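Local coordinates for regulation of enolase protein 1 (Saccharomyces cerevisiae, PDB 3O12), which functions in galactose metabolism through the GAL83 protein and may control the level of the enolase ENO1, at residues F59-D70 / M103-K113; Y93-I102 / L112-D120. All coordinates share one frame; numbering follows the deposited sequence.

In the fold
From the N terminus, strand 59-61 and the start of strand 68-78 form a hairpin in a branched or curled antiparallel sheet. After strand 83-91, which belongs to the other sheet, residues 93-102 lead into the short strands 99-100 and 102-105, and the chain turns back as strand 110-119. Interaction 2 closes this second hairpin, pairing 93-102 with 112-120; interaction 1 brings residues 59-70 against its turn end, 103-113. The segments alternate along the chain, so the two contacts cross. They share L112 and K113, and K113, whose amine position is uncertain, lies near F59 in one and Q99 in the other.

Interaction 1. Residues F59-D70 / M103-K113; sequences FWRETFYGFTRD and MVRIDDGHWLK. With SO4 (sulfate ion), chain D; EDO (1,2-ethanediol), chain G; SO4 (sulfate ion), chain E.
F59 packs its ring against the end of selenomethionine M103, whose CE lies almost over the ring centre, 3.5 Å from the centroid, with SE over the same ring at 4.1 Å: a Met-aromatic contact. The bend of the M103 chain at its last torsion (chi3 -81°) turns the methyl onto the ring. Beside it, the edge of F59 meets the face of the W111 six-membered ring (edge-to-face), planes 55° apart, and F59 CB lies 3.7 Å from W111 CH2. F74 of strand 68-78 and C191 of strand 185-191 also touch the F59 side chain, so this half is dense and apolar. K113, extended beyond CG, runs past F59 CB and donates from NZ to the carbonyl O of F59, though the position of that amine is less certain.

The other half is looser and wetter. R61 lays its CD 3.2 Å from D108 O and passes one guanidinium face over G109 CA; its NE hydrogen-bonds G132 O, while a water links NH2 to D108 O. A second water joins R69 O and D70 OD1, with a weak bond from W111 NE1. The salt bridge of R105 and D70 borders the F59 ring. R105, extended from CG to NE, meets the carboxylate end-on, NH1 to OD1 and NH2 to OD2 at 2.8 Å each, both oxygens using syn lone pairs and the two planes only 19° apart. This paired geometry fixes the rotation of both groups and would favour an ionised D70, joining the hairpin of 59-70 to strand 102-105 by charge.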
loop_
_atom_site.group_PDB
_atom_site.type_symbol
_atom_site.label_atom_id
_atom_site.label_comp_id
_atom_site.label_asym_id
_atom_site.label_seq_id
_atom_site.Cartn_x
_atom_site.Cartn_y
_atom_site.Cartn_z
ATOM N N PHE A 59 -1.801 8.126 6.319
ATOM C CA PHE A 59 -2.090 8.760 5.039
ATOM C C PHE A 59 -3.592 8.973 4.971
ATOM O O PHE A 59 -4.355 8.006 5.009
ATOM C CB PHE A 59 -1.687 7.855 3.867
ATOM C CG PHE A 59 -0.207 7.804 3.594
ATOM C CD1 PHE A 59 0.480 8.937 3.159
ATOM C CD2 PHE A 59 0.482 6.606 3.720
ATOM C CE1 PHE A 59 1.848 8.873 2.885
ATOM C CE2 PHE A 59 1.852 6.535 3.448
ATOM C CZ PHE A 59 2.527 7.665 3.036
ATOM N N TRP A 60 -4.014 10.227 4.862
ATOM C CA TRP A 60 -5.436 10.555 4.772
ATOM C C TRP A 60 -5.568 11.977 4.268
ATOM O O TRP A 60 -4.764 12.825 4.629
ATOM C CB TRP A 60 -6.120 10.456 6.147
ATOM C CG TRP A 60 -7.611 10.608 6.048
ATOM C CD1 TRP A 60 -8.361 11.729 6.322
ATOM C CD2 TRP A 60 -8.534 9.602 5.619
ATOM N NE1 TRP A 60 -9.698 11.465 6.099
ATOM C CE2 TRP A 60 -9.824 10.169 5.664
ATOM C CE3 TRP A 60 -8.392 8.274 5.199
ATOM C CZ2 TRP A 60 -10.968 9.450 5.303
ATOM C CZ3 TRP A 60 -9.531 7.561 4.840
ATOM C CH2 TRP A 60 -10.803 8.156 4.896
ATOM N N ARG A 61 -6.581 12.248 3.446
ATOM C CA ARG A 61 -6.842 13.621 3.022
ATOM C C ARG A 61 -8.298 14.024 3.217
ATOM O O ARG A 61 -9.172 13.639 2.437
ATOM C CB ARG A 61 -6.439 13.858 1.560
ATOM C CG ARG A 61 -5.021 14.354 1.384
ATOM C CD ARG A 61 -4.744 14.770 -0.060
ATOM N NE ARG A 61 -5.236 16.104 -0.404
ATOM C CZ ARG A 61 -4.590 17.236 -0.128
ATOM N NH1 ARG A 61 -5.108 18.402 -0.492
ATOM N NH2 ARG A 61 -3.434 17.209 0.522
ATOM N N GLU A 62 -8.527 14.786 4.291
ATOM C CA GLU A 62 -9.724 15.615 4.496
ATOM C C GLU A 62 -11.033 14.916 4.851
ATOM O O GLU A 62 -11.676 15.264 5.843
ATOM C CB GLU A 62 -9.951 16.548 3.300
ATOM C CG GLU A 62 -11.139 17.488 3.469
ATOM C CD GLU A 62 -11.047 18.340 4.729
ATOM O OE1 GLU A 62 -9.923 18.560 5.230
ATOM O OE2 GLU A 62 -12.105 18.793 5.216
ATOM N N THR A 63 -11.452 13.960 4.033
ATOM C CA THR A 63 -12.809 13.429 4.132
ATOM C C THR A 63 -13.247 13.081 5.548
ATOM O O THR A 63 -12.607 12.265 6.217
ATOM C CB THR A 63 -12.938 12.183 3.259
ATOM O OG1 THR A 63 -12.423 12.491 1.957
ATOM C CG2 THR A 63 -14.386 11.741 3.148
ATOM N N PHE A 64 -14.349 13.704 5.973
ATOM C CA PHE A 64 -15.044 13.407 7.235
ATOM C C PHE A 64 -14.292 13.875 8.483
ATOM O O PHE A 64 -14.820 14.668 9.271
ATOM C CB PHE A 64 -15.402 11.919 7.321
ATOM C CG PHE A 64 -16.249 11.563 8.501
ATOM C CD1 PHE A 64 -17.568 11.978 8.573
ATOM C CD2 PHE A 64 -15.732 10.787 9.527
ATOM C CE1 PHE A 64 -18.362 11.636 9.661
ATOM C CE2 PHE A 64 -16.515 10.444 10.616
ATOM C CZ PHE A 64 -17.828 10.867 10.681
ATOM N N TYR A 65 -13.054 13.409 8.642
ATOM C CA TYR A 65 -12.283 13.701 9.850
ATOM C C TYR A 65 -11.699 15.112 9.877
ATOM O O TYR A 65 -11.363 15.629 10.945
ATOM C CB TYR A 65 -11.191 12.642 10.042
ATOM C CG TYR A 65 -11.760 11.248 10.182
ATOM C CD1 TYR A 65 -12.278 10.805 11.395
ATOM C CD2 TYR A 65 -11.796 10.382 9.098
ATOM C CE1 TYR A 65 -12.816 9.538 11.521
ATOM C CE2 TYR A 65 -12.324 9.105 9.219
ATOM C CZ TYR A 65 -12.826 8.692 10.429
ATOM O OH TYR A 65 -13.362 7.431 10.560
ATOM N N GLY A 66 -11.565 15.731 8.708
ATOM C CA GLY A 66 -11.156 17.122 8.652
ATOM C C GLY A 66 -9.684 17.359 8.940
ATOM O O GLY A 66 -9.290 18.451 9.352
ATOM N N PHE A 67 -8.868 16.332 8.757
ATOM C CA PHE A 67 -7.430 16.520 8.824
ATOM C C PHE A 67 -6.767 15.867 7.630
ATOM O O PHE A 67 -7.380 15.075 6.909
ATOM C CB PHE A 67 -6.842 15.999 10.141
ATOM C CG PHE A 67 -7.160 14.554 10.438
ATOM C CD1 PHE A 67 -6.675 13.537 9.637
ATOM C CD2 PHE A 67 -7.929 14.216 11.546
ATOM C CE1 PHE A 67 -6.961 12.210 9.921
ATOM C CE2 PHE A 67 -8.207 12.896 11.838
ATOM C CZ PHE A 67 -7.733 11.893 11.023
ATOM N N THR A 68 -5.509 16.230 7.411
ATOM C CA THR A 68 -4.716 15.611 6.371
ATOM C C THR A 68 -3.458 15.064 7.008
ATOM O O THR A 68 -2.871 15.698 7.892
ATOM C CB THR A 68 -4.387 16.623 5.257
ATOM O OG1 THR A 68 -5.610 17.042 4.628
ATOM C CG2 THR A 68 -3.477 16.003 4.218
ATOM N N ARG A 69 -3.056 13.879 6.565
ATOM C CA ARG A 69 -1.833 13.236 7.042
ATOM C C ARG A 69 -1.074 12.693 5.849
ATOM O O ARG A 69 -1.655 12.031 4.984
ATOM C CB ARG A 69 -2.156 12.069 7.975
ATOM C CG ARG A 69 -3.119 12.412 9.106
ATOM C CD ARG A 69 -2.372 12.914 10.311
ATOM N NE ARG A 69 -3.257 13.161 11.447
ATOM C CZ ARG A 69 -3.674 14.367 11.817
ATOM N NH1 ARG A 69 -3.286 15.439 11.139
ATOM N NH2 ARG A 69 -4.473 14.502 12.867
ATOM N N ASP A 70 0.228 12.974 5.806
ATOM C CA ASP A 70 1.095 12.461 4.743
ATOM C C ASP A 70 2.390 11.944 5.351
ATOM O O ASP A 70 3.467 12.095 4.767
ATOM C CB ASP A 70 1.386 13.568 3.727
ATOM C CG ASP A 70 1.800 13.029 2.356
ATOM O OD1 ASP A 70 1.143 12.100 1.833
ATOM O OD2 ASP A 70 2.780 13.562 1.784
HETATM N N MSE A 103 1.149 1.157 -1.907
HETATM C CA MSE A 103 0.681 2.479 -2.320
HETATM C C MSE A 103 1.082 2.755 -3.765
HETATM O O MSE A 103 2.164 2.346 -4.216
HETATM C CB MSE A 103 1.224 3.562 -1.372
HETATM C CG MSE A 103 1.210 5.000 -1.932
HETATM SE SE MSE A 103 1.653 6.318 -0.548
HETATM C CE MSE A 103 -0.107 6.435 0.267
ATOM N N VAL A 104 0.199 3.428 -4.494
ATOM C CA VAL A 104 0.521 4.061 -5.767
ATOM C C VAL A 104 0.378 5.556 -5.526
ATOM O O VAL A 104 -0.642 6.002 -4.994
ATOM C CB VAL A 104 -0.448 3.641 -6.873
ATOM C CG1 VAL A 104 -0.149 4.357 -8.175
ATOM C CG2 VAL A 104 -0.450 2.123 -7.066
ATOM N N ARG A 105 1.383 6.338 -5.904
ATOM C CA ARG A 105 1.379 7.761 -5.603
ATOM C C ARG A 105 1.823 8.574 -6.807
ATOM O O ARG A 105 2.814 8.232 -7.476
ATOM C CB ARG A 105 2.319 8.030 -4.420
ATOM C CG ARG A 105 2.432 9.488 -3.975
ATOM C CD ARG A 105 3.292 9.536 -2.711
ATOM N NE ARG A 105 3.597 10.885 -2.237
ATOM C CZ ARG A 105 3.019 11.463 -1.188
ATOM N NH1 ARG A 105 2.075 10.823 -0.499
ATOM N NH2 ARG A 105 3.385 12.682 -0.817
ATOM N N ILE A 106 1.098 9.660 -7.069
ATOM C CA ILE A 106 1.543 10.692 -8.005
ATOM C C ILE A 106 2.131 11.846 -7.191
ATOM O O ILE A 106 3.253 12.287 -7.438
ATOM C CB ILE A 106 0.374 11.191 -8.869
ATOM C CG1 ILE A 106 -0.177 10.061 -9.750
ATOM C CG2 ILE A 106 0.815 12.393 -9.720
ATOM C CD1 ILE A 106 -1.456 10.436 -10.498
ATOM N N ASP A 107 1.363 12.336 -6.218
ATOM C CA ASP A 107 1.820 13.385 -5.309
ATOM C C ASP A 107 0.978 13.337 -4.042
ATOM O O ASP A 107 0.181 12.413 -3.870
ATOM C CB ASP A 107 1.766 14.774 -5.958
ATOM C CG ASP A 107 0.403 15.111 -6.544
ATOM O OD1 ASP A 107 -0.640 14.745 -5.952
ATOM O OD2 ASP A 107 0.372 15.780 -7.599
ATOM N N ASP A 108 1.140 14.308 -3.151
ATOM C CA ASP A 108 0.452 14.208 -1.860
ATOM C C ASP A 108 -1.074 14.295 -1.962
ATOM O O ASP A 108 -1.789 13.924 -1.023
ATOM C CB ASP A 108 1.007 15.206 -0.834
ATOM C CG ASP A 108 0.758 16.652 -1.214
ATOM O OD1 ASP A 108 0.099 16.912 -2.239
ATOM O OD2 ASP A 108 1.241 17.536 -0.478
ATOM N N GLY A 109 -1.576 14.744 -3.107
ATOM C CA GLY A 109 -3.005 14.871 -3.307
ATOM C C GLY A 109 -3.633 13.772 -4.145
ATOM O O GLY A 109 -4.843 13.694 -4.259
ATOM N N HIS A 110 -2.808 12.910 -4.731
ATOM C CA HIS A 110 -3.300 11.878 -5.638
ATOM C C HIS A 110 -2.533 10.595 -5.394
ATOM O O HIS A 110 -1.362 10.462 -5.784
ATOM C CB HIS A 110 -3.155 12.327 -7.092
ATOM C CG HIS A 110 -3.806 13.644 -7.357
ATOM N ND1 HIS A 110 -3.188 14.843 -7.083
ATOM C CD2 HIS A 110 -5.046 13.950 -7.804
ATOM C CE1 HIS A 110 -4.012 15.835 -7.379
ATOM N NE2 HIS A 110 -5.142 15.319 -7.825
ATOM N N TRP A 111 -3.191 9.669 -4.703
ATOM C CA TRP A 111 -2.573 8.409 -4.333
ATOM C C TRP A 111 -3.624 7.379 -3.977
ATOM O O TRP A 111 -4.807 7.694 -3.829
ATOM C CB TRP A 111 -1.585 8.589 -3.168
ATOM C CG TRP A 111 -2.081 9.353 -1.944
ATOM C CD1 TRP A 111 -1.795 10.641 -1.624
ATOM C CD2 TRP A 111 -2.894 8.846 -0.863
ATOM N NE1 TRP A 111 -2.378 10.988 -0.430
ATOM C CE2 TRP A 111 -3.059 9.903 0.062
ATOM C CE3 TRP A 111 -3.497 7.612 -0.592
ATOM C CZ2 TRP A 111 -3.813 9.770 1.232
ATOM C CZ3 TRP A 111 -4.238 7.475 0.577
ATOM C CH2 TRP A 111 -4.395 8.547 1.473
ATOM N N LEU A 112 -3.192 6.135 -3.872
ATOM C CA LEU A 112 -4.032 5.042 -3.419
ATOM C C LEU A 112 -3.220 4.205 -2.465
ATOM O O LEU A 112 -2.030 3.989 -2.686
ATOM C CB LEU A 112 -4.471 4.179 -4.604
ATOM C CG LEU A 112 -5.218 2.915 -4.155
ATOM C CD1 LEU A 112 -6.570 2.743 -4.854
ATOM C CD2 LEU A 112 -4.328 1.679 -4.298
ATOM N N LYS A 113 -3.841 3.733 -1.396
ATOM C CA LYS A 113 -3.216 2.739 -0.531
ATOM C C LYS A 113 -4.178 1.566 -0.393
ATOM O O LYS A 113 -5.395 1.732 -0.454
ATOM C CB LYS A 113 -2.850 3.316 0.842
ATOM C CG LYS A 113 -4.023 3.741 1.707
ATOM C CD LYS A 113 -3.568 4.308 3.067
ATOM C CE LYS A 113 -4.785 4.724 3.880
ATOM N NZ LYS A 113 -4.496 5.124 5.296
HETATM S S SO4 D . 1.713 15.149 7.811
HETATM O O1 SO4 D . 0.692 15.609 6.873
HETATM O O2 SO4 D . 2.685 14.310 7.116
HETATM O O3 SO4 D . 2.402 16.312 8.363
HETATM O O4 SO4 D . 1.084 14.399 8.897
HETATM C C1 EDO G . -7.768 4.225 6.301
HETATM O O1 EDO G . -6.919 3.073 6.335
HETATM C C2 EDO G . -6.939 5.469 6.584
HETATM O O2 EDO G . -6.090 5.274 7.725
HETATM S S SO4 E . -4.829 18.398 12.699
HETATM O O1 SO4 E . -6.139 19.016 12.496
HETATM O O2 SO4 E . -4.151 18.255 11.413
HETATM O O3 SO4 E . -4.018 19.234 13.581
HETATM O O4 SO4 E . -5.008 17.087 13.317
HETATM O O HOH W 1 -1.900 15.232 1.517
HETATM O O HOH W 2 -1.660 12.549 2.195
HETATM O O HOH W 3 2.570 16.509 1.913
#

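Interaction 2. Residues Y93-I102 / L112-D120; sequences YESLYDQAGI and LKAGIEISD. With EDO (1,2-ethanediol), chain G.
Q99 and E117 sit opposite each other as a non-hydrogen-bonded antiparallel pair, their side chains side by side and pointing the same way, CG to CG 3.5 Å. Beyond this the Q99 amide and E117 carboxylate are turned 62° apart. Q99 OE1 accepts from K113 NZ, whose placement is less sure, and NE2 donates a long bond in the carbonyl plane to Y97 O, consistent with the amide's orientation. E117 OE2 accepts a hydrogen bond from O1 of a 1,2-ethanediol at 2.6 Å, a molecule probably from the crystallisation liquor.

On the other face I116 sets CG2 over the centre of the Y93 ring, a CH-pi contact 4.0 Å from the centroid; with CG2 anti to the backbone N, the methyl stands over the ring. I118 wedges under the turn 95-98, its CB 3.3 Å from S95 O and CD1 against Y93 CB.

The backbone positions these groups. A100 with I116 and I102 with A114 are hydrogen-bonded pairs, and D98 O and Y97 N continue the pairing to I118 N and O, the latter bond 2.7 Å long. Between A100 and I102, G101 faces G115, CA to CA 4.1 Å, where the strands turn a corner; G101 CA lies 3.3 Å from A114 O in a CA-H...O contact. D98, last residue of the type II turn 95-98, accepts at OD2 from E94 N just before the turn.

Strand 185-191 flanks residues 99-105 and strand 122-131 flanks 110-119, while I102, A114, I116 and L112 reach strands 148-155 and 158-164 of the facing sheet.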
loop_
_atom_site.group_PDB
_atom_site.type_symbol
_atom_site.label_atom_id
_atom_site.label_comp_id
_atom_site.label_asym_id
_atom_site.label_seq_id
_atom_site.Cartn_x
_atom_site.Cartn_y
_atom_site.Cartn_z
ATOM N N TYR A 93 0.266 -7.485 12.846
ATOM C CA TYR A 93 -0.723 -6.504 13.292
ATOM C C TYR A 93 -1.200 -6.805 14.705
ATOM O O TYR A 93 -1.400 -7.966 15.059
ATOM C CB TYR A 93 -1.909 -6.457 12.326
ATOM C CG TYR A 93 -1.460 -6.448 10.887
ATOM C CD1 TYR A 93 -1.179 -5.255 10.233
ATOM C CD2 TYR A 93 -1.279 -7.641 10.195
ATOM C CE1 TYR A 93 -0.745 -5.253 8.923
ATOM C CE2 TYR A 93 -0.852 -7.646 8.885
ATOM C CZ TYR A 93 -0.589 -6.452 8.257
ATOM O OH TYR A 93 -0.152 -6.462 6.958
ATOM N N GLU A 94 -1.388 -5.755 15.502
ATOM C CA GLU A 94 -1.746 -5.924 16.910
ATOM C C GLU A 94 -2.592 -4.792 17.501
ATOM O O GLU A 94 -3.113 -4.932 18.608
ATOM C CB GLU A 94 -0.485 -6.113 17.756
ATOM C CG GLU A 94 0.259 -7.410 17.490
ATOM C CD GLU A 94 1.674 -7.394 18.034
ATOM O OE1 GLU A 94 2.043 -6.407 18.708
ATOM O OE2 GLU A 94 2.419 -8.365 17.783
ATOM N N SER A 95 -2.736 -3.681 16.781
ATOM C CA SER A 95 -3.437 -2.521 17.335
ATOM C C SER A 95 -4.344 -1.797 16.344
ATOM O O SER A 95 -4.116 -1.825 15.131
ATOM C CB SER A 95 -2.433 -1.523 17.920
ATOM O OG SER A 95 -1.555 -2.150 18.838
ATOM N N LEU A 96 -5.361 -1.130 16.881
ATOM C CA LEU A 96 -6.272 -0.315 16.090
ATOM C C LEU A 96 -5.524 0.618 15.130
ATOM O O LEU A 96 -4.634 1.366 15.535
ATOM C CB LEU A 96 -7.191 0.501 17.008
ATOM C CG LEU A 96 -8.235 1.395 16.333
ATOM C CD1 LEU A 96 -9.254 0.561 15.562
ATOM C CD2 LEU A 96 -8.930 2.286 17.356
ATOM N N TYR A 97 -5.902 0.553 13.857
ATOM C CA TYR A 97 -5.360 1.416 12.805
ATOM C C TYR A 97 -4.022 0.959 12.220
ATOM O O TYR A 97 -3.530 1.586 11.287
ATOM C CB TYR A 97 -5.274 2.881 13.255
ATOM C CG TYR A 97 -6.607 3.492 13.635
ATOM C CD1 TYR A 97 -7.679 3.479 12.748
ATOM C CD2 TYR A 97 -6.789 4.095 14.874
ATOM C CE1 TYR A 97 -8.898 4.039 13.089
ATOM C CE2 TYR A 97 -8.003 4.659 15.225
ATOM C CZ TYR A 97 -9.054 4.629 14.328
ATOM O OH TYR A 97 -10.266 5.190 14.673
ATOM N N ASP A 98 -3.435 -0.110 12.762
ATOM C CA ASP A 98 -2.245 -0.708 12.157
ATOM C C ASP A 98 -2.549 -1.056 10.709
ATOM O O ASP A 98 -3.559 -1.697 10.434
ATOM C CB ASP A 98 -1.841 -1.991 12.878
ATOM C CG ASP A 98 -1.131 -1.733 14.188
ATOM O OD1 ASP A 98 -1.123 -0.573 14.656
ATOM O OD2 ASP A 98 -0.580 -2.705 14.747
ATOM N N GLN A 99 -1.667 -0.655 9.794
ATOM C CA GLN A 99 -1.888 -0.856 8.366
ATOM C C GLN A 99 -0.598 -1.223 7.645
ATOM O O GLN A 99 0.467 -0.667 7.926
ATOM C CB GLN A 99 -2.356 0.438 7.684
ATOM C CG GLN A 99 -3.480 1.194 8.330
ATOM C CD GLN A 99 -3.545 2.625 7.823
ATOM O OE1 GLN A 99 -3.242 2.908 6.654
ATOM N NE2 GLN A 99 -3.921 3.539 8.706
ATOM N N ALA A 100 -0.708 -2.111 6.671
ATOM C CA ALA A 100 0.393 -2.345 5.748
ATOM C C ALA A 100 -0.143 -2.850 4.421
ATOM O O ALA A 100 -1.216 -3.467 4.356
ATOM C CB ALA A 100 1.401 -3.320 6.343
ATOM N N GLY A 101 0.606 -2.585 3.360
ATOM C CA GLY A 101 0.213 -3.019 2.038
ATOM C C GLY A 101 1.015 -2.319 0.972
ATOM O O GLY A 101 2.250 -2.291 1.021
ATOM N N ILE A 102 0.313 -1.780 -0.014
ATOM C CA ILE A 102 0.955 -1.131 -1.147
ATOM C C ILE A 102 0.360 0.254 -1.353
ATOM O O ILE A 102 -0.798 0.506 -1.011
ATOM C CB ILE A 102 0.768 -1.996 -2.415
ATOM C CG1 ILE A 102 1.850 -1.694 -3.467
ATOM C CG2 ILE A 102 -0.654 -1.856 -2.983
ATOM C CD1 ILE A 102 1.871 -2.694 -4.628
ATOM N N LEU A 112 -3.192 6.135 -3.872
ATOM C CA LEU A 112 -4.032 5.042 -3.419
ATOM C C LEU A 112 -3.220 4.205 -2.465
ATOM O O LEU A 112 -2.030 3.989 -2.686
ATOM C CB LEU A 112 -4.471 4.179 -4.604
ATOM C CG LEU A 112 -5.218 2.915 -4.155
ATOM C CD1 LEU A 112 -6.570 2.743 -4.854
ATOM C CD2 LEU A 112 -4.328 1.679 -4.298
ATOM N N LYS A 113 -3.841 3.733 -1.396
ATOM C CA LYS A 113 -3.216 2.739 -0.531
ATOM C C LYS A 113 -4.178 1.566 -0.393
ATOM O O LYS A 113 -5.395 1.732 -0.454
ATOM C CB LYS A 113 -2.850 3.316 0.842
ATOM C CG LYS A 113 -4.023 3.741 1.707
ATOM C CD LYS A 113 -3.568 4.308 3.067
ATOM C CE LYS A 113 -4.785 4.724 3.880
ATOM N NZ LYS A 113 -4.496 5.124 5.296
ATOM N N ALA A 114 -3.649 0.363 -0.225
ATOM C CA ALA A 114 -4.494 -0.818 -0.066
ATOM C C ALA A 114 -3.750 -1.871 0.719
ATOM O O ALA A 114 -2.532 -1.972 0.627
ATOM C CB ALA A 114 -4.891 -1.372 -1.430
ATOM N N GLY A 115 -4.473 -2.654 1.498
ATOM C CA GLY A 115 -3.855 -3.728 2.259
ATOM C C GLY A 115 -4.692 -4.080 3.459
ATOM O O GLY A 115 -5.915 -3.954 3.415
ATOM N N ILE A 116 -4.038 -4.529 4.520
ATOM C CA ILE A 116 -4.731 -4.892 5.748
ATOM C C ILE A 116 -4.682 -3.730 6.724
ATOM O O ILE A 116 -3.686 -3.008 6.809
ATOM C CB ILE A 116 -4.120 -6.149 6.374
ATOM C CG1 ILE A 116 -4.482 -7.374 5.536
ATOM C CG2 ILE A 116 -4.596 -6.328 7.818
ATOM C CD1 ILE A 116 -5.966 -7.697 5.529
ATOM N N GLU A 117 -5.781 -3.535 7.439
ATOM C CA GLU A 117 -5.866 -2.484 8.434
ATOM C C GLU A 117 -6.701 -3.022 9.573
ATOM O O GLU A 117 -7.651 -3.769 9.346
ATOM C CB GLU A 117 -6.552 -1.255 7.849
ATOM C CG GLU A 117 -6.726 -0.117 8.832
ATOM C CD GLU A 117 -7.590 0.992 8.279
ATOM O OE1 GLU A 117 -8.448 0.696 7.420
ATOM O OE2 GLU A 117 -7.414 2.152 8.708
ATOM N N ILE A 118 -6.348 -2.658 10.797
ATOM C CA ILE A 118 -7.196 -3.018 11.934
ATOM C C ILE A 118 -8.203 -1.901 12.203
ATOM O O ILE A 118 -7.835 -0.821 12.660
ATOM C CB ILE A 118 -6.372 -3.294 13.198
ATOM C CG1 ILE A 118 -5.252 -4.293 12.905
ATOM C CG2 ILE A 118 -7.268 -3.807 14.315
ATOM C CD1 ILE A 118 -5.704 -5.523 12.154
ATOM N N SER A 119 -9.471 -2.159 11.894
ATOM C CA SER A 119 -10.527 -1.181 12.128
ATOM C C SER A 119 -11.821 -1.898 12.477
ATOM O O SER A 119 -12.036 -3.042 12.072
ATOM C CB SER A 119 -10.728 -0.283 10.905
ATOM O OG SER A 119 -11.277 -1.006 9.816
ATOM N N ASP A 120 -12.685 -1.217 13.222
ATOM C CA ASP A 120 -13.875 -1.850 13.775
ATOM C C ASP A 120 -13.454 -3.059 14.608
ATOM O O ASP A 120 -12.738 -2.914 15.598
ATOM C CB ASP A 120 -14.852 -2.255 12.667
ATOM C CG ASP A 120 -16.252 -1.711 12.897
ATOM O OD1 ASP A 120 -16.924 -1.351 11.907
ATOM O OD2 ASP A 120 -16.679 -1.637 14.069
HETATM C C1 EDO G . -7.768 4.225 6.301
HETATM O O1 EDO G . -6.919 3.073 6.335
HETATM C C2 EDO G . -6.939 5.469 6.584
HETATM O O2 EDO G . -6.090 5.274 7.725
#